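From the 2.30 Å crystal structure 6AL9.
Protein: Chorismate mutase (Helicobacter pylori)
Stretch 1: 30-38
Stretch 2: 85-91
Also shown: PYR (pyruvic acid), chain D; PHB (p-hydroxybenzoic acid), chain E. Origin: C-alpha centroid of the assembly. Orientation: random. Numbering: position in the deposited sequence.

Stretch 1 30-38: RLEIALKIA
Stretch 2 85-91: KFQENAL

Residues 30-38 and 85-91 are helical throughout, each a segment of a longer helix, with phi/psi values close to -62/-42. Their axes approach to 9.3 Å and cross at -50°, the N-to-C directions running the same general way. Leu-31 lies nearest Phe-86 in register (CA to CA 7.5 Å) and Ala-38 nearest Gln-87 (CA to CA 5.8 Å), so the backbones come closer at Ala-38, where the side chain is small. Regular i to i+4 hydrogen bonds hold each helix, from Leu-35 N to Leu-31 O (2.8 Å) and from Ala-90 N to Phe-86 O (2.8 Å), for example. The contact buries 423 Å² and is made chiefly by apolar packing.

Phe-86 is the largest bump. Its CA-to-CB bond points toward the first helix, and with chi1 t (168°) and chi2 69° the ring fits against the turn formed by Leu-31 and Leu-35. Leu-31 (m, t) lays CB over one ring face, 4.2 Å from the Phe-86 ring centroid and 28° off the normal, a CH-pi contact. Phe-86 CE2 also presses on the backbone, 3.0 Å from Leu-31 O, and lies 3.8 Å from Leu-31 CB in the side chain. Leu-35 CB meets Phe-86 CE2 at 4.0 Å, obliquely to the ring. From there Leu-35 (t, p) reaches across with CD1 to Ala-90 CB, 3.6 Å away, where Ala-90, pointing toward the first helix, meets the leucine methyl with its CB.

Ala-34 and Ala-38, one turn apart and both pointing toward the partner, form the hollow that receives Gln-87. This glutamine leaves its backbone sideways, but chi1 m (-79°), chi2 t (173°) and chi3 -77° bring its end nearer. Ala-34 CB lies 4.0 Å from Gln-87 CD and Ala-38 CB lies 3.9 Å from Gln-87 CG, while Gln-87 NE2 comes within 3.2 Å of Ala-34 O and 4.0 Å of Ile-37 CG2. The same amide donates a hydrogen bond to the pyruvic acid, Gln-87 NE2 to PYR O3 at 3.1 Å, and Ile-37 CD1 touches PYR CB at 3.4 Å. Leu-91 (m, t), one turn beyond Gln-87, packs its CG 4.3 Å from Ala-38 CB and its CD2 3.8 Å from Ala-38 O.

Arg-30, extended with chi1 to chi3 all t, makes no contact with the second helix; its NH2 instead donates a hydrogen bond to O1' of p-hydroxybenzoic acid (2.8 Å). On the first helix's outward side, Lys-36 NZ and Glu-32 OE2 form a salt bridge at 3.6 Å.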

# COMPACT_ATOMS: atom_id res chain seq x y z
N ARG B 30 -4.06 0.58 -9.86
CA ARG B 30 -4.58 1.85 -9.34
C ARG B 30 -3.93 3.03 -10.03
O ARG B 30 -4.54 4.09 -10.20
CB ARG B 30 -4.41 1.95 -7.81
CG ARG B 30 -5.23 3.06 -7.17
CD ARG B 30 -4.74 3.31 -5.74
NE ARG B 30 -5.73 3.95 -4.89
CZ ARG B 30 -6.04 5.25 -4.95
NH1 ARG B 30 -5.39 6.06 -5.78
NH2 ARG B 30 -6.96 5.75 -4.14
N LEU B 31 -2.70 2.85 -10.46
CA LEU B 31 -2.07 3.85 -11.29
C LEU B 31 -2.62 3.88 -12.72
O LEU B 31 -2.67 4.92 -13.34
CB LEU B 31 -0.56 3.61 -11.32
CG LEU B 31 0.12 3.78 -9.98
CD1 LEU B 31 1.63 3.82 -10.21
CD2 LEU B 31 -0.41 5.06 -9.30
N GLU B 32 -3.02 2.73 -13.25
CA GLU B 32 -3.62 2.71 -14.60
C GLU B 32 -4.95 3.46 -14.61
O GLU B 32 -5.25 4.23 -15.53
CB GLU B 32 -3.76 1.27 -15.10
CG GLU B 32 -4.76 1.08 -16.24
CD GLU B 32 -4.29 1.55 -17.61
OE1 GLU B 32 -3.08 1.92 -17.76
OE2 GLU B 32 -5.14 1.55 -18.55
N ILE B 33 -5.75 3.25 -13.56
CA ILE B 33 -6.99 4.01 -13.39
C ILE B 33 -6.73 5.48 -13.19
O ILE B 33 -7.44 6.31 -13.75
CB ILE B 33 -7.85 3.48 -12.22
CG1 ILE B 33 -8.33 2.07 -12.52
CG2 ILE B 33 -9.10 4.35 -12.05
CD1 ILE B 33 -8.92 1.39 -11.32
N ALA B 34 -5.73 5.82 -12.41
CA ALA B 34 -5.37 7.21 -12.19
C ALA B 34 -4.87 7.86 -13.48
O ALA B 34 -5.01 9.06 -13.67
CB ALA B 34 -4.31 7.32 -11.08
N LEU B 35 -4.25 7.07 -14.34
CA LEU B 35 -3.83 7.56 -15.64
C LEU B 35 -5.06 7.98 -16.44
O LEU B 35 -5.09 9.09 -17.00
CB LEU B 35 -3.05 6.49 -16.42
CG LEU B 35 -2.56 6.95 -17.81
CD1 LEU B 35 -1.77 8.25 -17.75
CD2 LEU B 35 -1.71 5.86 -18.44
N LYS B 36 -6.06 7.10 -16.48
CA LYS B 36 -7.30 7.41 -17.19
C LYS B 36 -7.96 8.67 -16.64
O LYS B 36 -8.41 9.51 -17.42
CB LYS B 36 -8.26 6.24 -17.12
CG LYS B 36 -7.82 5.06 -17.96
CD LYS B 36 -8.30 3.74 -17.37
CE LYS B 36 -9.00 2.87 -18.39
NZ LYS B 36 -8.68 1.44 -18.15
N ILE B 37 -7.99 8.82 -15.30
CA ILE B 37 -8.59 10.00 -14.70
C ILE B 37 -7.83 11.26 -15.09
O ILE B 37 -8.43 12.27 -15.42
CB ILE B 37 -8.66 9.90 -13.17
CG1 ILE B 37 -9.75 8.92 -12.73
CG2 ILE B 37 -8.97 11.26 -12.54
CD1 ILE B 37 -9.54 8.40 -11.33
N ALA B 38 -6.50 11.20 -15.05
CA ALA B 38 -5.70 12.37 -15.38
C ALA B 38 -6.03 12.89 -16.74
O ALA B 38 -6.12 14.10 -16.94
CB ALA B 38 -4.22 12.03 -15.34
N LYS B 85 1.91 12.40 -8.08
CA LYS B 85 3.14 12.57 -8.86
C LYS B 85 3.06 11.82 -10.21
O LYS B 85 3.49 12.34 -11.24
CB LYS B 85 4.35 12.07 -8.05
CG LYS B 85 4.98 13.15 -7.16
CD LYS B 85 5.55 12.62 -5.84
CE LYS B 85 6.38 11.35 -6.04
NZ LYS B 85 7.49 11.14 -5.06
N PHE B 86 2.53 10.61 -10.18
CA PHE B 86 2.44 9.81 -11.39
C PHE B 86 1.57 10.51 -12.45
O PHE B 86 1.98 10.61 -13.62
CB PHE B 86 1.90 8.42 -11.05
CG PHE B 86 1.50 7.62 -12.25
CD1 PHE B 86 2.45 7.16 -13.14
CD2 PHE B 86 0.16 7.34 -12.49
CE1 PHE B 86 2.08 6.43 -14.24
CE2 PHE B 86 -0.21 6.60 -13.60
CZ PHE B 86 0.74 6.15 -14.47
N GLN B 87 0.40 10.99 -12.02
CA GLN B 87 -0.54 11.70 -12.89
C GLN B 87 0.07 12.98 -13.48
O GLN B 87 -0.07 13.25 -14.69
CB GLN B 87 -1.81 12.07 -12.11
CG GLN B 87 -2.79 10.93 -11.92
CD GLN B 87 -3.96 11.30 -11.01
OE1 GLN B 87 -3.81 11.35 -9.80
NE2 GLN B 87 -5.11 11.54 -11.59
N GLU B 88 0.75 13.74 -12.63
CA GLU B 88 1.49 14.94 -13.05
C GLU B 88 2.48 14.61 -14.13
O GLU B 88 2.51 15.28 -15.16
CB GLU B 88 2.25 15.56 -11.87
CG GLU B 88 1.37 16.00 -10.70
CD GLU B 88 0.51 17.23 -10.99
OE1 GLU B 88 0.57 17.79 -12.11
OE2 GLU B 88 -0.25 17.63 -10.10
N ASN B 89 3.32 13.60 -13.89
CA ASN B 89 4.34 13.24 -14.84
C ASN B 89 3.74 12.75 -16.11
O ASN B 89 4.16 13.16 -17.16
CB ASN B 89 5.27 12.19 -14.27
CG ASN B 89 6.12 12.74 -13.15
OD1 ASN B 89 6.71 13.82 -13.26
ND2 ASN B 89 6.18 11.99 -12.06
N ALA B 90 2.72 11.92 -16.03
CA ALA B 90 1.99 11.50 -17.23
C ALA B 90 1.52 12.70 -18.07
O ALA B 90 1.74 12.72 -19.29
CB ALA B 90 0.81 10.62 -16.86
N LEU B 91 0.91 13.69 -17.42
CA LEU B 91 0.43 14.90 -18.11
C LEU B 91 1.54 15.79 -18.69
O LEU B 91 1.33 16.48 -19.70
CB LEU B 91 -0.45 15.75 -17.19
CG LEU B 91 -1.87 15.28 -16.87
CD1 LEU B 91 -2.58 16.33 -16.04
CD2 LEU B 91 -2.66 14.94 -18.12
C PYR D . -9.35 11.87 -8.66
O PYR D . -9.62 13.05 -8.33
OXT PYR D . -10.23 10.98 -8.55
CA PYR D . -8.00 11.56 -9.16
O3 PYR D . -7.27 12.47 -9.54
CB PYR D . -7.52 10.14 -9.21
C1' PHB E . -6.74 8.72 -6.37
O1' PHB E . -7.43 8.09 -5.55
O2' PHB E . -6.27 8.17 -7.40
C1 PHB E . -6.47 10.18 -6.11
C2 PHB E . -5.33 10.81 -6.63
C3 PHB E . -5.10 12.17 -6.38
C4 PHB E . -6.01 12.88 -5.60
C5 PHB E . -7.14 12.25 -5.08
C6 PHB E . -7.37 10.90 -5.34
O4 PHB E . -5.80 14.20 -5.33